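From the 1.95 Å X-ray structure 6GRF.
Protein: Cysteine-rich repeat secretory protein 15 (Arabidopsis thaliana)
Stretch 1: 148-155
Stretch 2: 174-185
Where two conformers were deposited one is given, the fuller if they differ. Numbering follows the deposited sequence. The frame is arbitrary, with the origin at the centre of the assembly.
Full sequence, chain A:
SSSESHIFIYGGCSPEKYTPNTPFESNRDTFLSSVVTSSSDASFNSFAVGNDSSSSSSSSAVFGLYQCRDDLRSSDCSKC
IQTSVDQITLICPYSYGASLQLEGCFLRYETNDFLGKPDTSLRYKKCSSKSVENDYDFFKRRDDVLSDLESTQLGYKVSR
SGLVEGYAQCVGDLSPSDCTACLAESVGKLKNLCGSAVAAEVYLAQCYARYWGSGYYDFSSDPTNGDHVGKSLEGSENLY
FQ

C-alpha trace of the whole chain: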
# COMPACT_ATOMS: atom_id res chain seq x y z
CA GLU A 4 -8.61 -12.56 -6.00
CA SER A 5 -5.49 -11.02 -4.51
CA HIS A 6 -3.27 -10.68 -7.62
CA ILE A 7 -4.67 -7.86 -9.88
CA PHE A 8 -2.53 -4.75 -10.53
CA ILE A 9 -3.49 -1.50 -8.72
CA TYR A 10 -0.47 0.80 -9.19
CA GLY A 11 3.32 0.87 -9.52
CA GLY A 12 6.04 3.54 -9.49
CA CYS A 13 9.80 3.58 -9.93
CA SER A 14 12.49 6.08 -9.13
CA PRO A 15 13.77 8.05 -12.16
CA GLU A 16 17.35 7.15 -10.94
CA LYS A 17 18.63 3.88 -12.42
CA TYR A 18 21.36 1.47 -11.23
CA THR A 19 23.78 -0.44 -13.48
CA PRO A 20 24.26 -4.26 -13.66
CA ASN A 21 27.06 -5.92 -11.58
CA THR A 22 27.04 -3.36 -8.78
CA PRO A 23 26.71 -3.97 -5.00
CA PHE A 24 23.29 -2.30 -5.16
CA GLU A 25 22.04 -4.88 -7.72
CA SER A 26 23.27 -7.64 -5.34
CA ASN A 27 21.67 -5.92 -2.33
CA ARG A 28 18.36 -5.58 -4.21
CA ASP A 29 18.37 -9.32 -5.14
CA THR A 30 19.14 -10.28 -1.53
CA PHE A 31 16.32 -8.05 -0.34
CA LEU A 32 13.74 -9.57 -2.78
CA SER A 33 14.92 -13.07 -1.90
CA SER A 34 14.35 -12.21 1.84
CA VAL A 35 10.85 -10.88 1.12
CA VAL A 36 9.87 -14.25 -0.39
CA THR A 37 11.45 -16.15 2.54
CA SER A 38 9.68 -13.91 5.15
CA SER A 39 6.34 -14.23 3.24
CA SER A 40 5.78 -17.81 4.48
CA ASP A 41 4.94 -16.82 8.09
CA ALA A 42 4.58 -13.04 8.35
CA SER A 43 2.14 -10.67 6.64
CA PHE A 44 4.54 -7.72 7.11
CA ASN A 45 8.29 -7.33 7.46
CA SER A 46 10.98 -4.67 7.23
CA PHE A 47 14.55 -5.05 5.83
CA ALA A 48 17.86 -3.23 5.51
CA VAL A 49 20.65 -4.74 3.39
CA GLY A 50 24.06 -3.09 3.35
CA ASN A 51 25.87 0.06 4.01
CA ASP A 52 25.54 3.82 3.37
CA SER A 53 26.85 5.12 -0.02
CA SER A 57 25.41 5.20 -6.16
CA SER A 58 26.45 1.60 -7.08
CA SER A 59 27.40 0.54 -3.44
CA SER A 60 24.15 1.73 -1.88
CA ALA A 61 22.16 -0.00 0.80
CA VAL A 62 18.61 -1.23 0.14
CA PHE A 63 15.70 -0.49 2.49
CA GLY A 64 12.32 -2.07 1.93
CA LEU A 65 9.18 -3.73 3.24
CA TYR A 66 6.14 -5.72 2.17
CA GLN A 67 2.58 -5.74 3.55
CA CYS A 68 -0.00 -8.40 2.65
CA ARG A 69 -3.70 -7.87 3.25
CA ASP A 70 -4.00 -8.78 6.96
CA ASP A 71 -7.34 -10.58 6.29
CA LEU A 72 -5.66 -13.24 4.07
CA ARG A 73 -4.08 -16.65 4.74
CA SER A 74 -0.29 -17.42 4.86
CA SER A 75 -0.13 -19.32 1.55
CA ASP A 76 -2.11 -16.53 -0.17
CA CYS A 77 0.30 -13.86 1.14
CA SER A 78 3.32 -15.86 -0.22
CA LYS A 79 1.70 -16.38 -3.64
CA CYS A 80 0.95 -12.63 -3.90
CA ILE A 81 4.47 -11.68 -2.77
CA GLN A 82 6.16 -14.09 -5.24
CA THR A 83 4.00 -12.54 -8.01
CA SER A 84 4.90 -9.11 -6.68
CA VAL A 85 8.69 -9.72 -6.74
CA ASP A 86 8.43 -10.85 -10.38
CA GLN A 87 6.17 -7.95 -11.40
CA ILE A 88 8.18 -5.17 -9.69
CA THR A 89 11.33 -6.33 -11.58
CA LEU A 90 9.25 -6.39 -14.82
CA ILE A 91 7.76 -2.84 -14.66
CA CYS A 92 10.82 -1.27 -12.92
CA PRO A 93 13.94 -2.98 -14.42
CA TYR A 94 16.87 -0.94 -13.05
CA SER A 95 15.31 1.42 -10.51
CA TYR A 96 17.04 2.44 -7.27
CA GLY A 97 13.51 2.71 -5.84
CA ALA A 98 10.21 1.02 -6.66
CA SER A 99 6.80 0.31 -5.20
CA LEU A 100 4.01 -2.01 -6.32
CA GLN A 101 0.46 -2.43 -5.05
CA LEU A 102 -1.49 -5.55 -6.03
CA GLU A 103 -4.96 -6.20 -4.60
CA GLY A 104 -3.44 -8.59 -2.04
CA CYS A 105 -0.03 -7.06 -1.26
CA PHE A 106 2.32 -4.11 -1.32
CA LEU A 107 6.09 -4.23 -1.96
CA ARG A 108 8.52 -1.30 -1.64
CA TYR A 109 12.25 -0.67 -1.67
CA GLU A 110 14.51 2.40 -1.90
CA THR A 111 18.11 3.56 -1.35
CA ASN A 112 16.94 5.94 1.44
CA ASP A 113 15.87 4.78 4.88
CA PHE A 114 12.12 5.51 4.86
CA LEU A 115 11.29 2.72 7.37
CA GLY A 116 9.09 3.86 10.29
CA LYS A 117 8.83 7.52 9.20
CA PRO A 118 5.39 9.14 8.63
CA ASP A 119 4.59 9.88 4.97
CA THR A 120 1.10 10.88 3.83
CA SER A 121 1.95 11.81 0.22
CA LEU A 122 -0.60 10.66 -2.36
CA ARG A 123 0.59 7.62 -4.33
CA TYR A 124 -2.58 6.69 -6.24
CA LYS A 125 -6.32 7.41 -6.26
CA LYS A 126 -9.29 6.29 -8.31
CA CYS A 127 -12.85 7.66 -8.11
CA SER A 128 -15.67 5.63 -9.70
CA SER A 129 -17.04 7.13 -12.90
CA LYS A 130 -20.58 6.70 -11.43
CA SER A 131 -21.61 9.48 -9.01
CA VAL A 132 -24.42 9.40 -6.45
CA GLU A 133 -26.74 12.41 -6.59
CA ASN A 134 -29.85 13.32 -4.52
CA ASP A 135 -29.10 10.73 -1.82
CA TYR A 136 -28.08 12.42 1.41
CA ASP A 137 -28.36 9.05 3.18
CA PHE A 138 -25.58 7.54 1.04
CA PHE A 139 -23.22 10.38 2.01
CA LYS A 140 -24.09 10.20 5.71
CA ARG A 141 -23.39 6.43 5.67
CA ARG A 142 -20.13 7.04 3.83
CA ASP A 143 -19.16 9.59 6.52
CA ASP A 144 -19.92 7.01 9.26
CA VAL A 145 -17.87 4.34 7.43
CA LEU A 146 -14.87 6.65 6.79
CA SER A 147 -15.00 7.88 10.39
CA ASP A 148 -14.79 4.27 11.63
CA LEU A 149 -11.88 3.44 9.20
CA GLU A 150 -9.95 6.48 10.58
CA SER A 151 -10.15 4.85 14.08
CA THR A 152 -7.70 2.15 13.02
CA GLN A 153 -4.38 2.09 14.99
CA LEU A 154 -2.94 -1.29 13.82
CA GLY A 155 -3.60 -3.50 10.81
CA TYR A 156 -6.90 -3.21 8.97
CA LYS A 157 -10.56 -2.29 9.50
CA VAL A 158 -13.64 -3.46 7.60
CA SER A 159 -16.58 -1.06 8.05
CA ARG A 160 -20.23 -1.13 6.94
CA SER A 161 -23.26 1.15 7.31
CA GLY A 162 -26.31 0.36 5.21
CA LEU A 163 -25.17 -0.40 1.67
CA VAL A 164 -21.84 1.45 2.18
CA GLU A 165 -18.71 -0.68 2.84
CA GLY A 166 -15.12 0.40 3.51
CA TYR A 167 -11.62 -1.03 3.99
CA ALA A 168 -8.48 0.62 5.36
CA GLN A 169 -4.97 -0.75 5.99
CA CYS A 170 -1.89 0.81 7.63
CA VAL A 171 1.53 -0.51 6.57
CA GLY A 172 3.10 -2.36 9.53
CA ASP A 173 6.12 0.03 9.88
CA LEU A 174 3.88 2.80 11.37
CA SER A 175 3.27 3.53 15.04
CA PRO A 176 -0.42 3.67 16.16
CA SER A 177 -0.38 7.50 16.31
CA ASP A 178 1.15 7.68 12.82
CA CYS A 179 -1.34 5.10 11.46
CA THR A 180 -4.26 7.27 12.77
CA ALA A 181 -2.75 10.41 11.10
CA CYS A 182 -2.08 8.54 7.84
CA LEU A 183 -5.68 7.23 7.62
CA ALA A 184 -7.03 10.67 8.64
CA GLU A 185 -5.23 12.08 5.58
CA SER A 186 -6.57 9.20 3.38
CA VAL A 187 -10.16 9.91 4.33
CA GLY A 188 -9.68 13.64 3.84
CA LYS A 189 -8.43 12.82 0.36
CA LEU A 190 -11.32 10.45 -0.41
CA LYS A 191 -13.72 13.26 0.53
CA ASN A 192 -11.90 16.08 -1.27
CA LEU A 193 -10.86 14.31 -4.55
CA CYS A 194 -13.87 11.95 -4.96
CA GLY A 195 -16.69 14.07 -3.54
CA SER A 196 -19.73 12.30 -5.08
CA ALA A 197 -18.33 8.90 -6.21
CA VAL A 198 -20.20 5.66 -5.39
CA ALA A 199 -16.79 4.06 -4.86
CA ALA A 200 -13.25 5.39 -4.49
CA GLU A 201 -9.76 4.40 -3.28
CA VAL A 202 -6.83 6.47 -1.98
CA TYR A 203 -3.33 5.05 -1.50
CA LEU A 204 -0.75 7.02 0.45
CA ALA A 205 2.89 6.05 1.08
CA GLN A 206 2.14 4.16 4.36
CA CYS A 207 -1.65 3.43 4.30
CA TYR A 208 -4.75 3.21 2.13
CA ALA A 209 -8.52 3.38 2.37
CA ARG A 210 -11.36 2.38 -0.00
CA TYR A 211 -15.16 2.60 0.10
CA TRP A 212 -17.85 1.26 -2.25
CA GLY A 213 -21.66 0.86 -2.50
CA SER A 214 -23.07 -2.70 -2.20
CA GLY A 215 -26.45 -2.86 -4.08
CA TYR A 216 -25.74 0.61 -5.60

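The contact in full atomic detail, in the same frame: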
# COMPACT_ATOMS: atom_id res chain seq x y z
N ASP A 148 -15.15 5.50 10.95
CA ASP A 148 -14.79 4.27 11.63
C ASP A 148 -13.41 3.77 11.14
O ASP A 148 -12.62 3.32 11.95
CB ASP A 148 -15.88 3.22 11.42
CG ASP A 148 -15.64 1.94 12.20
OD1 ASP A 148 -15.04 2.00 13.29
OD2 ASP A 148 -16.02 0.89 11.68
N LEU A 149 -13.16 3.85 9.83
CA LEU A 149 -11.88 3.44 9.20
C LEU A 149 -10.71 4.21 9.84
O LEU A 149 -9.67 3.62 10.16
CB LEU A 149 -11.91 3.68 7.69
CG LEU A 149 -12.86 2.81 6.86
CD1 LEU A 149 -12.63 3.04 5.37
CD2 LEU A 149 -12.74 1.33 7.17
N GLU A 150 -10.91 5.53 10.01
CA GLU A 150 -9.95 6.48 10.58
C GLU A 150 -9.56 6.12 12.02
O GLU A 150 -8.63 6.71 12.54
CB GLU A 150 -10.60 7.86 10.71
CG GLU A 150 -10.33 8.80 9.58
CD GLU A 150 -10.98 10.16 9.82
OE1 GLU A 150 -11.94 10.20 10.61
OE2 GLU A 150 -10.53 11.17 9.25
N SER A 151 -10.33 5.24 12.68
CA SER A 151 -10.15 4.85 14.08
C SER A 151 -9.04 3.80 14.20
O SER A 151 -8.51 3.57 15.29
CB SER A 151 -11.47 4.37 14.74
OG SER A 151 -11.94 3.09 14.27
N THR A 152 -8.68 3.19 13.07
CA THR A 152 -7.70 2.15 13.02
C THR A 152 -6.36 2.66 13.57
O THR A 152 -5.96 3.80 13.29
CB THR A 152 -7.61 1.65 11.58
OG1 THR A 152 -8.97 1.34 11.25
CG2 THR A 152 -6.69 0.46 11.40
N GLN A 153 -5.71 1.82 14.39
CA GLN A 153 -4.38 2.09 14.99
C GLN A 153 -3.34 1.08 14.49
O GLN A 153 -2.18 1.43 14.28
CB GLN A 153 -4.49 2.06 16.52
CG GLN A 153 -5.22 3.26 17.10
CD GLN A 153 -5.40 3.18 18.59
OE1 GLN A 153 -4.77 2.39 19.29
NE2 GLN A 153 -6.28 4.01 19.11
N LEU A 154 -3.77 -0.17 14.31
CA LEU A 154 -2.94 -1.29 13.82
C LEU A 154 -3.74 -2.05 12.77
O LEU A 154 -4.94 -2.24 12.92
CB LEU A 154 -2.62 -2.26 14.95
CG LEU A 154 -1.90 -1.70 16.16
CD1 LEU A 154 -2.09 -2.61 17.36
CD2 LEU A 154 -0.43 -1.49 15.86
N GLY A 155 -3.05 -2.54 11.74
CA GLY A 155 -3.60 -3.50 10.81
C GLY A 155 -4.68 -2.88 9.93
O GLY A 155 -4.45 -1.86 9.29
N LEU A 174 4.38 1.58 10.71
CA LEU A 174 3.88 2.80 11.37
C LEU A 174 3.52 2.52 12.83
O LEU A 174 2.98 1.49 13.16
CB LEU A 174 2.62 3.28 10.64
CG LEU A 174 2.81 3.93 9.27
CD1 LEU A 174 1.51 4.59 8.84
CD2 LEU A 174 3.94 4.95 9.29
N SER A 175 3.78 3.51 13.69
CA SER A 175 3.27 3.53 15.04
C SER A 175 1.76 3.74 14.99
O SER A 175 1.25 4.23 13.99
CB SER A 175 3.93 4.61 15.85
OG SER A 175 3.48 5.89 15.44
N PRO A 176 1.01 3.38 16.06
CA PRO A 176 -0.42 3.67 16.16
C PRO A 176 -0.82 5.13 15.87
O PRO A 176 -1.77 5.37 15.14
CB PRO A 176 -0.74 3.36 17.63
CG PRO A 176 0.25 2.28 18.00
CD PRO A 176 1.51 2.63 17.23
N SER A 177 -0.11 6.08 16.49
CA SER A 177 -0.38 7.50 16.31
C SER A 177 -0.24 7.87 14.83
O SER A 177 -1.07 8.60 14.27
CB SER A 177 0.53 8.32 17.17
OG SER A 177 0.53 7.84 18.50
N ASP A 178 0.84 7.36 14.21
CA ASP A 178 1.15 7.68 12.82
C ASP A 178 0.14 7.00 11.88
O ASP A 178 -0.19 7.55 10.86
CB ASP A 178 2.59 7.32 12.47
CG ASP A 178 3.63 8.30 13.02
OD1 ASP A 178 3.27 9.47 13.30
OD2 ASP A 178 4.80 7.89 13.13
N CYS A 179 -0.30 5.79 12.21
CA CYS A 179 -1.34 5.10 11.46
C CYS A 179 -2.63 5.93 11.45
O CYS A 179 -3.20 6.16 10.39
CB CYS A 179 -1.58 3.70 12.01
SG CYS A 179 -3.02 2.87 11.28
N THR A 180 -3.04 6.43 12.63
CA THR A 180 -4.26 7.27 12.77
C THR A 180 -4.15 8.50 11.85
O THR A 180 -5.08 8.81 11.12
CB THR A 180 -4.50 7.68 14.23
OG1 THR A 180 -4.66 6.47 14.98
CG2 THR A 180 -5.72 8.55 14.44
N ALA A 181 -3.00 9.19 11.89
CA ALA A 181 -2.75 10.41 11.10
C ALA A 181 -2.74 10.08 9.60
O ALA A 181 -3.26 10.86 8.80
CB ALA A 181 -1.45 11.04 11.54
N CYS A 182 -2.15 8.94 9.23
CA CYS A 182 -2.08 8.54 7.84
C CYS A 182 -3.50 8.30 7.30
O CYS A 182 -3.85 8.78 6.23
CB CYS A 182 -1.20 7.30 7.68
SG CYS A 182 -0.79 6.89 5.96
N LEU A 183 -4.31 7.56 8.05
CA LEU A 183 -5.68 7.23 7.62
C LEU A 183 -6.55 8.49 7.62
O LEU A 183 -7.37 8.65 6.74
CB LEU A 183 -6.27 6.13 8.50
CG LEU A 183 -5.66 4.75 8.26
CD1 LEU A 183 -6.22 3.72 9.23
CD2 LEU A 183 -5.89 4.31 6.83
N ALA A 184 -6.32 9.38 8.60
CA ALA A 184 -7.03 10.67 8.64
C ALA A 184 -6.79 11.42 7.32
O ALA A 184 -7.73 11.94 6.74
CB ALA A 184 -6.58 11.50 9.83
N GLU A 185 -5.55 11.44 6.84
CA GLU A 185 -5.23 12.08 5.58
C GLU A 185 -5.90 11.34 4.41
O GLU A 185 -6.33 11.97 3.47
CB GLU A 185 -3.71 12.18 5.40
CG GLU A 185 -3.28 12.86 4.11
CD GLU A 185 -3.53 14.36 4.06
OE1 GLU A 185 -3.96 14.92 5.09
OE2 GLU A 185 -3.28 14.96 2.99
O HOH W 1 -9.81 13.12 7.74
O HOH W 2 -0.02 0.56 12.98

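A segment leaving a helix can pack closely on a neighbouring helix without a single direct hydrogen bond between them, when some polar groups are satisfied within each segment and water bridges others. In this secretory protein, stretch 1 carries the last part of one helix into a turn and loop, and stretch 2 enters a helix at Pro-176, which continues beyond Glu-185. Ser-175 caps that helix: its OG accepts from Asp-178 N at 3.3 Å. Glu-150 lies beside Leu-183 and Gln-153 beside Pro-176, so the two segments run in opposite senses; together they bury 442 Å².

Asp-148 makes no contact with the helix but helps to shape what follows, its O receiving a very short bond of 2.4 Å from Ser-151 OG. Leu-149 opens a type I turn that ends at Thr-152. Its O accepts from Thr-152 N at 3.1 Å and from Thr-152 OG1 at 2.6 Å, and it also lies 3.6 Å from Leu-183 CD1.

Glu-150 has the largest covered area in stretch 1. Its CA-to-CB bond points sideways, yet the extended side chain brings OE2 to 3.6 Å from Ala-184 CA. A carboxylate finds no direct donor there; instead, water 1 donates to Glu-150 OE2 and to Ala-184 O, each at 2.6 Å, joining two acceptors that could not bond to each other.

Ser-151 points away, and the next close approach comes at Thr-152. With its hydroxyl engaged in the turn, Thr-152 offers carbon to the helix: its CB packs 3.4 Å from CD1 of Leu-183, whose own CA-to-CB bond is directed toward stretch 1. Thr-152 O lies 3.4 Å from Thr-180 OG1, but that hydroxyl donates within its helix, to Pro-176 O at 3.1 Å.

At Gln-153 the backbone comes down on the first turn of the helix. Its O sits 3.3 Å from Cys-179 CB and 3.4 Å from Pro-176 CA, the latter a CA-H...O contact with an angle of 162° at the hydrogen, a nearly linear approach. The same Gln-153 O accepts from water 2 at 2.7 Å, and this water also donates to Leu-174 O at 3.1 Å. The side chains meet through carbon, Gln-153 CB lying 4.1 Å from Pro-176 CB.

Leu-154 adds a loose apolar contact, CD2 to Pro-176 CG at 4.4 Å. The chain then turns through Gly-155, whose positive phi of 69° favours glycine.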